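Local coordinates for protein TetR-family transcriptional regulator (Pectobacterium atrosepticum, PDB 2HYT) that probably acts as a DNA-binding transcription factor of the TetR family, recognising cis-regulatory DNA through a helix-turn-helix motif, at the interface of chains A and B. Numbering follows the deposited sequence. Chains: chain A/B, TetR-family transcriptional regulator.

Contact 1: the interface of chains A and B. Residues chain A 153, 155-156, 159-161, 163, 188; chain B 155-156, 159-161, 163-164, 188.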
# COMPACT_ATOMS: atom_id res chain seq x y z
N LEU A 153 -7.11 11.19 8.10
CA LEU A 153 -7.65 10.03 8.78
C LEU A 153 -8.11 9.00 7.78
O LEU A 153 -7.86 7.83 7.97
CB LEU A 153 -8.77 10.45 9.71
CG LEU A 153 -9.39 9.36 10.52
CD1 LEU A 153 -8.31 8.50 11.27
CD2 LEU A 153 -10.38 9.95 11.53
N SER A 155 -6.76 8.47 4.87
CA SER A 155 -5.54 7.84 4.33
C SER A 155 -5.05 6.72 5.22
O SER A 155 -4.66 5.66 4.74
CB SER A 155 -4.41 8.87 4.11
OG SER A 155 -3.78 9.31 5.32
N LEU A 156 -5.05 7.01 6.52
CA LEU A 156 -4.65 6.04 7.52
C LEU A 156 -5.57 4.81 7.49
O LEU A 156 -5.10 3.68 7.41
CB LEU A 156 -4.65 6.65 8.91
CG LEU A 156 -3.51 7.63 9.15
CD1 LEU A 156 -3.92 8.60 10.31
CD2 LEU A 156 -2.22 6.91 9.43
N GLY A 159 -5.30 2.83 4.22
CA GLY A 159 -4.03 2.11 4.22
C GLY A 159 -4.09 0.85 5.06
O GLY A 159 -3.60 -0.21 4.67
N SER A 160 -4.71 0.95 6.23
CA SER A 160 -4.79 -0.22 7.11
C SER A 160 -5.55 -1.35 6.43
O SER A 160 -5.15 -2.52 6.47
CB SER A 160 -5.43 0.17 8.44
OG SER A 160 -6.84 0.38 8.39
N LEU A 161 -6.66 -0.97 5.81
CA LEU A 161 -7.57 -1.95 5.21
C LEU A 161 -6.93 -2.59 4.00
O LEU A 161 -7.03 -3.78 3.81
CB LEU A 161 -8.88 -1.28 4.81
CG LEU A 161 -9.73 -0.74 5.95
CD1 LEU A 161 -10.97 0.02 5.38
CD2 LEU A 161 -10.19 -1.86 6.86
N GLU A 163 -3.77 -2.97 3.35
CA GLU A 163 -2.69 -3.88 3.72
C GLU A 163 -3.22 -5.17 4.36
O GLU A 163 -2.73 -6.28 4.08
CB GLU A 163 -1.72 -3.19 4.70
CG GLU A 163 -0.39 -3.85 4.80
CD GLU A 163 0.41 -3.77 3.47
OE1 GLU A 163 0.06 -2.95 2.57
OE2 GLU A 163 1.35 -4.58 3.34
N LEU A 188 -8.36 -0.79 16.52
CA LEU A 188 -7.94 0.48 15.92
C LEU A 188 -9.09 1.47 15.78
O LEU A 188 -8.93 2.68 15.98
CB LEU A 188 -7.35 0.28 14.55
CG LEU A 188 -5.89 -0.12 14.45
CD1 LEU A 188 -5.56 -0.15 12.98
CD2 LEU A 188 -4.96 0.83 15.22
N SER B 155 -0.07 -5.66 10.45
CA SER B 155 -0.42 -5.39 9.04
C SER B 155 -1.25 -4.12 8.91
O SER B 155 -1.03 -3.31 8.01
CB SER B 155 -1.17 -6.57 8.40
OG SER B 155 -2.53 -6.71 8.82
N LEU B 156 -2.23 -4.00 9.81
CA LEU B 156 -3.09 -2.84 9.85
C LEU B 156 -2.28 -1.57 10.12
O LEU B 156 -2.39 -0.59 9.40
CB LEU B 156 -4.18 -3.01 10.90
CG LEU B 156 -5.26 -4.02 10.51
CD1 LEU B 156 -5.95 -4.53 11.82
CD2 LEU B 156 -6.24 -3.42 9.54
N GLY B 159 0.16 -0.71 7.31
CA GLY B 159 -0.60 -0.20 6.17
C GLY B 159 -1.00 1.25 6.36
O GLY B 159 -0.91 2.07 5.45
N SER B 160 -1.44 1.59 7.57
CA SER B 160 -1.87 2.96 7.83
C SER B 160 -0.71 3.93 7.62
O SER B 160 -0.86 5.00 7.00
CB SER B 160 -2.45 3.08 9.23
OG SER B 160 -1.49 3.05 10.28
N LEU B 161 0.44 3.54 8.14
CA LEU B 161 1.62 4.40 8.14
C LEU B 161 2.15 4.56 6.73
O LEU B 161 2.51 5.65 6.33
CB LEU B 161 2.70 3.83 9.03
CG LEU B 161 2.39 3.77 10.52
CD1 LEU B 161 3.54 3.04 11.29
CD2 LEU B 161 2.19 5.16 11.09
N GLU B 163 0.52 4.31 3.93
CA GLU B 163 -0.35 5.13 3.11
C GLU B 163 -0.29 6.62 3.51
O GLU B 163 -0.27 7.52 2.64
CB GLU B 163 -1.81 4.65 3.22
CG GLU B 163 -2.70 5.12 2.12
CD GLU B 163 -2.29 4.55 0.74
OE1 GLU B 163 -1.51 3.54 0.68
OE2 GLU B 163 -2.72 5.15 -0.26
N ALA B 164 -0.29 6.86 4.80
CA ALA B 164 -0.20 8.23 5.30
C ALA B 164 1.12 8.88 4.85
O ALA B 164 1.15 10.05 4.53
CB ALA B 164 -0.38 8.26 6.81
N LEU B 188 -6.19 6.79 16.10
CA LEU B 188 -6.20 5.35 15.80
C LEU B 188 -5.45 4.53 16.83
O LEU B 188 -5.86 3.42 17.21
CB LEU B 188 -5.59 5.05 14.46
CG LEU B 188 -6.44 5.21 13.22
CD1 LEU B 188 -5.60 4.75 12.06
CD2 LEU B 188 -7.76 4.42 13.32
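No aromatic ring or guanidinium takes part in this helix crossing; the flat groups are peptide units and the carboxylates of A:Glu163 and B:Glu163, and what presses on the peptide oxygens is carbon. A:Ser160 CB lies 3.3 Å from the carbonyl O of B:Leu156, and CD2 of A:Leu156 lies 3.4 Å from O of B:Ser160. No nitrogen or oxygen of one chain comes within bonding distance of the other, so shape carries the patch.

Close approach is centred on glycine: the CA atoms of A:Gly159 and B:Gly159 are 4.6 Å apart. Without a side chain at this position, the aliphatic stem of glutamate can move in, and A:Glu163 CB comes to 3.5 Å from B:Gly159 CA. Its CG is anti to the backbone N (chi1 -161°), and a bend at chi2 (65°) follows; the two carboxylates stay apart, OE1 of A:Glu163 to OE1 of B:Glu163 being 6.9 Å, so any mutual repulsion should be modest.

The A:Leu156 and B:Leu156 side chains flank the glycine pair, and A:Leu188 and B:Leu188 close one end of the patch. A:Leu156, with CG anti to its carbonyl carbon (chi1 -72°), drives its CD2 branch against the methyl CB of B:Ala164 at a tight 3.5 Å. A:Leu188 and B:Leu156 run antiparallel alongside one another, CD1 of the former touching CB of the latter at 3.8 Å, while the CD2 branch of A:Leu188 turns to the backbone O of B:Leu188. The two-fold repeats each contact with chains exchanged.

Helices 150-170 of both chains cross here, and helices 174-190 meet beside them, an arrangement consistent with the four-helix dimer interface common among TetR-family C-terminal domains.

Contact 2: the interface of chains A and B. Residues chain A 122, 125-126, 158; chain B 114, 163, 166, 170.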
# COMPACT_ATOMS: atom_id res chain seq x y z
N PRO A 122 -1.73 4.90 -7.66
CA PRO A 122 -1.91 6.08 -6.83
C PRO A 122 -3.25 6.79 -7.08
O PRO A 122 -3.90 7.25 -6.13
CB PRO A 122 -0.72 6.96 -7.20
CG PRO A 122 0.36 5.93 -7.54
CD PRO A 122 -0.39 4.87 -8.28
N GLN A 125 -5.94 4.77 -5.34
CA GLN A 125 -5.78 5.01 -3.91
C GLN A 125 -6.40 6.36 -3.49
O GLN A 125 -7.17 6.44 -2.52
CB GLN A 125 -4.31 5.00 -3.56
CG GLN A 125 -3.66 3.62 -3.75
CD GLN A 125 -2.18 3.68 -3.49
OE1 GLN A 125 -1.75 4.21 -2.49
NE2 GLN A 125 -1.40 3.13 -4.37
N ARG A 126 -6.11 7.41 -4.25
CA ARG A 126 -6.64 8.73 -3.92
C ARG A 126 -8.15 8.71 -4.02
O ARG A 126 -8.84 9.33 -3.21
CB ARG A 126 -6.02 9.79 -4.83
CG ARG A 126 -4.58 10.10 -4.41
CD ARG A 126 -3.93 11.27 -5.13
NE ARG A 126 -3.60 10.94 -6.52
CZ ARG A 126 -2.42 10.49 -6.94
NH1 ARG A 126 -1.41 10.31 -6.10
NH2 ARG A 126 -2.24 10.22 -8.22
N TYR A 158 -7.87 3.76 5.11
CA TYR A 158 -7.75 3.08 3.82
C TYR A 158 -6.45 2.25 3.79
O TYR A 158 -6.45 1.06 3.40
CB TYR A 158 -7.85 4.06 2.63
CG TYR A 158 -7.36 3.38 1.36
CD1 TYR A 158 -8.15 2.41 0.74
CD2 TYR A 158 -6.13 3.62 0.85
CE1 TYR A 158 -7.69 1.72 -0.37
CE2 TYR A 158 -5.65 2.93 -0.25
CZ TYR A 158 -6.47 2.02 -0.89
OH TYR A 158 -6.00 1.36 -1.99
N ARG B 114 7.54 4.74 -5.83
CA ARG B 114 6.08 4.62 -5.95
C ARG B 114 5.64 4.55 -7.40
O ARG B 114 4.92 3.62 -7.79
CB ARG B 114 5.39 5.81 -5.26
CG ARG B 114 3.96 5.51 -4.95
CD ARG B 114 3.18 6.74 -4.58
NE ARG B 114 1.88 6.32 -4.10
CZ ARG B 114 0.94 7.18 -3.70
NH1 ARG B 114 1.14 8.48 -3.76
NH2 ARG B 114 -0.21 6.72 -3.27
N GLU B 163 0.52 4.31 3.93
CA GLU B 163 -0.35 5.13 3.11
C GLU B 163 -0.29 6.62 3.51
O GLU B 163 -0.27 7.52 2.64
CB GLU B 163 -1.81 4.65 3.22
CG GLU B 163 -2.70 5.12 2.12
CD GLU B 163 -2.29 4.55 0.74
OE1 GLU B 163 -1.51 3.54 0.68
OE2 GLU B 163 -2.72 5.15 -0.26
N PHE B 166 2.77 8.23 2.02
CA PHE B 166 2.51 8.61 0.63
C PHE B 166 1.75 9.92 0.54
O PHE B 166 2.13 10.81 -0.26
CB PHE B 166 1.69 7.55 -0.10
CG PHE B 166 2.48 6.33 -0.49
CD1 PHE B 166 3.74 6.43 -1.09
CD2 PHE B 166 1.91 5.06 -0.39
CE1 PHE B 166 4.42 5.29 -1.49
CE2 PHE B 166 2.62 3.92 -0.78
CZ PHE B 166 3.86 4.06 -1.35
N GLU B 170 2.75 13.59 -1.07
CA GLU B 170 1.94 14.14 -2.20
C GLU B 170 1.67 15.64 -2.05
O GLU B 170 1.34 16.32 -3.04
CB GLU B 170 0.55 13.50 -2.25
CG GLU B 170 0.49 12.15 -2.90
CD GLU B 170 -0.82 11.41 -2.68
OE1 GLU B 170 -1.74 11.88 -1.96
OE2 GLU B 170 -0.94 10.33 -3.23
O HOH W 1 1.56 3.46 -4.10
O HOH W 2 -0.31 1.72 -1.40
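Charge pairing joins the chains at one carboxylate oxygen. A:Arg126 NH1 donates to OE2 of B:Glu170 at 2.9 Å, tip to tip, and B:Arg114 NH1 reaches the same oxygen at 2.8 Å from within its own chain, nearly straight at 170°. Both salt bridges lie close to their guanidinium planes but arrive above the carboxylate plane. This doubly held OE2 probably keeps the acid ionised and offsets the two neighbouring arginine charges.

Amide hydrogen bonding comes next. B:Arg114 NH2 donates to A:Gln125 OE1 at 3.0 Å, in the guanidinium plane but 60° out of the amide carbonyl plane. Water 1 links A:Gln125 NE2 to B:Arg114 NE, and water 2 links A:Gln125 OE1 to B:Glu163 OE1. The pair A:Gln125 OE1 and B:Glu163 OE2, at 2.6 Å, would be a clash of two acceptors as modelled; a protonated carboxylate, or the opposite amide orientation, could relieve it, the latter setting NE2 against the arginine donor.

The guanidinium of B:Arg114 is sandwiched between B:Phe166 and A:Pro122, which should limit its rotation. The side chain is extended from CG to NE; B:Phe166 CG is 3.6 Å above one guanidinium face, and A:Pro122 CB is 3.9 Å above the other. A:Tyr158 meets OE2 of B:Glu163 at its ring edge, CE2 being 3.7 Å away, with ring and carboxylate planes 83° apart.

The start of A helix 122-141, with A:Tyr158 from A helix 150-170, faces B helices 103-117 and 150-170, giving the dimer interface a polar flank.

The C-alpha centres of contact 1 and contact 2 are about 11 Å apart, and B:Glu163 belongs to both: its stem packs in the first while its carboxylate reaches into the second. Helix 150-170 of each chain runs through both, so the helix crossing that packs contact 1 also helps position the polar groups of contact 2. Contact 1 straddles the two-fold, whereas contact 2 lies to one side and recurs with the chains exchanged. A close-packed centre without cross-chain hydrogen bonds, between two polar flanks, would help fix the relative orientation of the subunits, as expected for TetR-family dimers, whose paired DNA-binding domains depend on it.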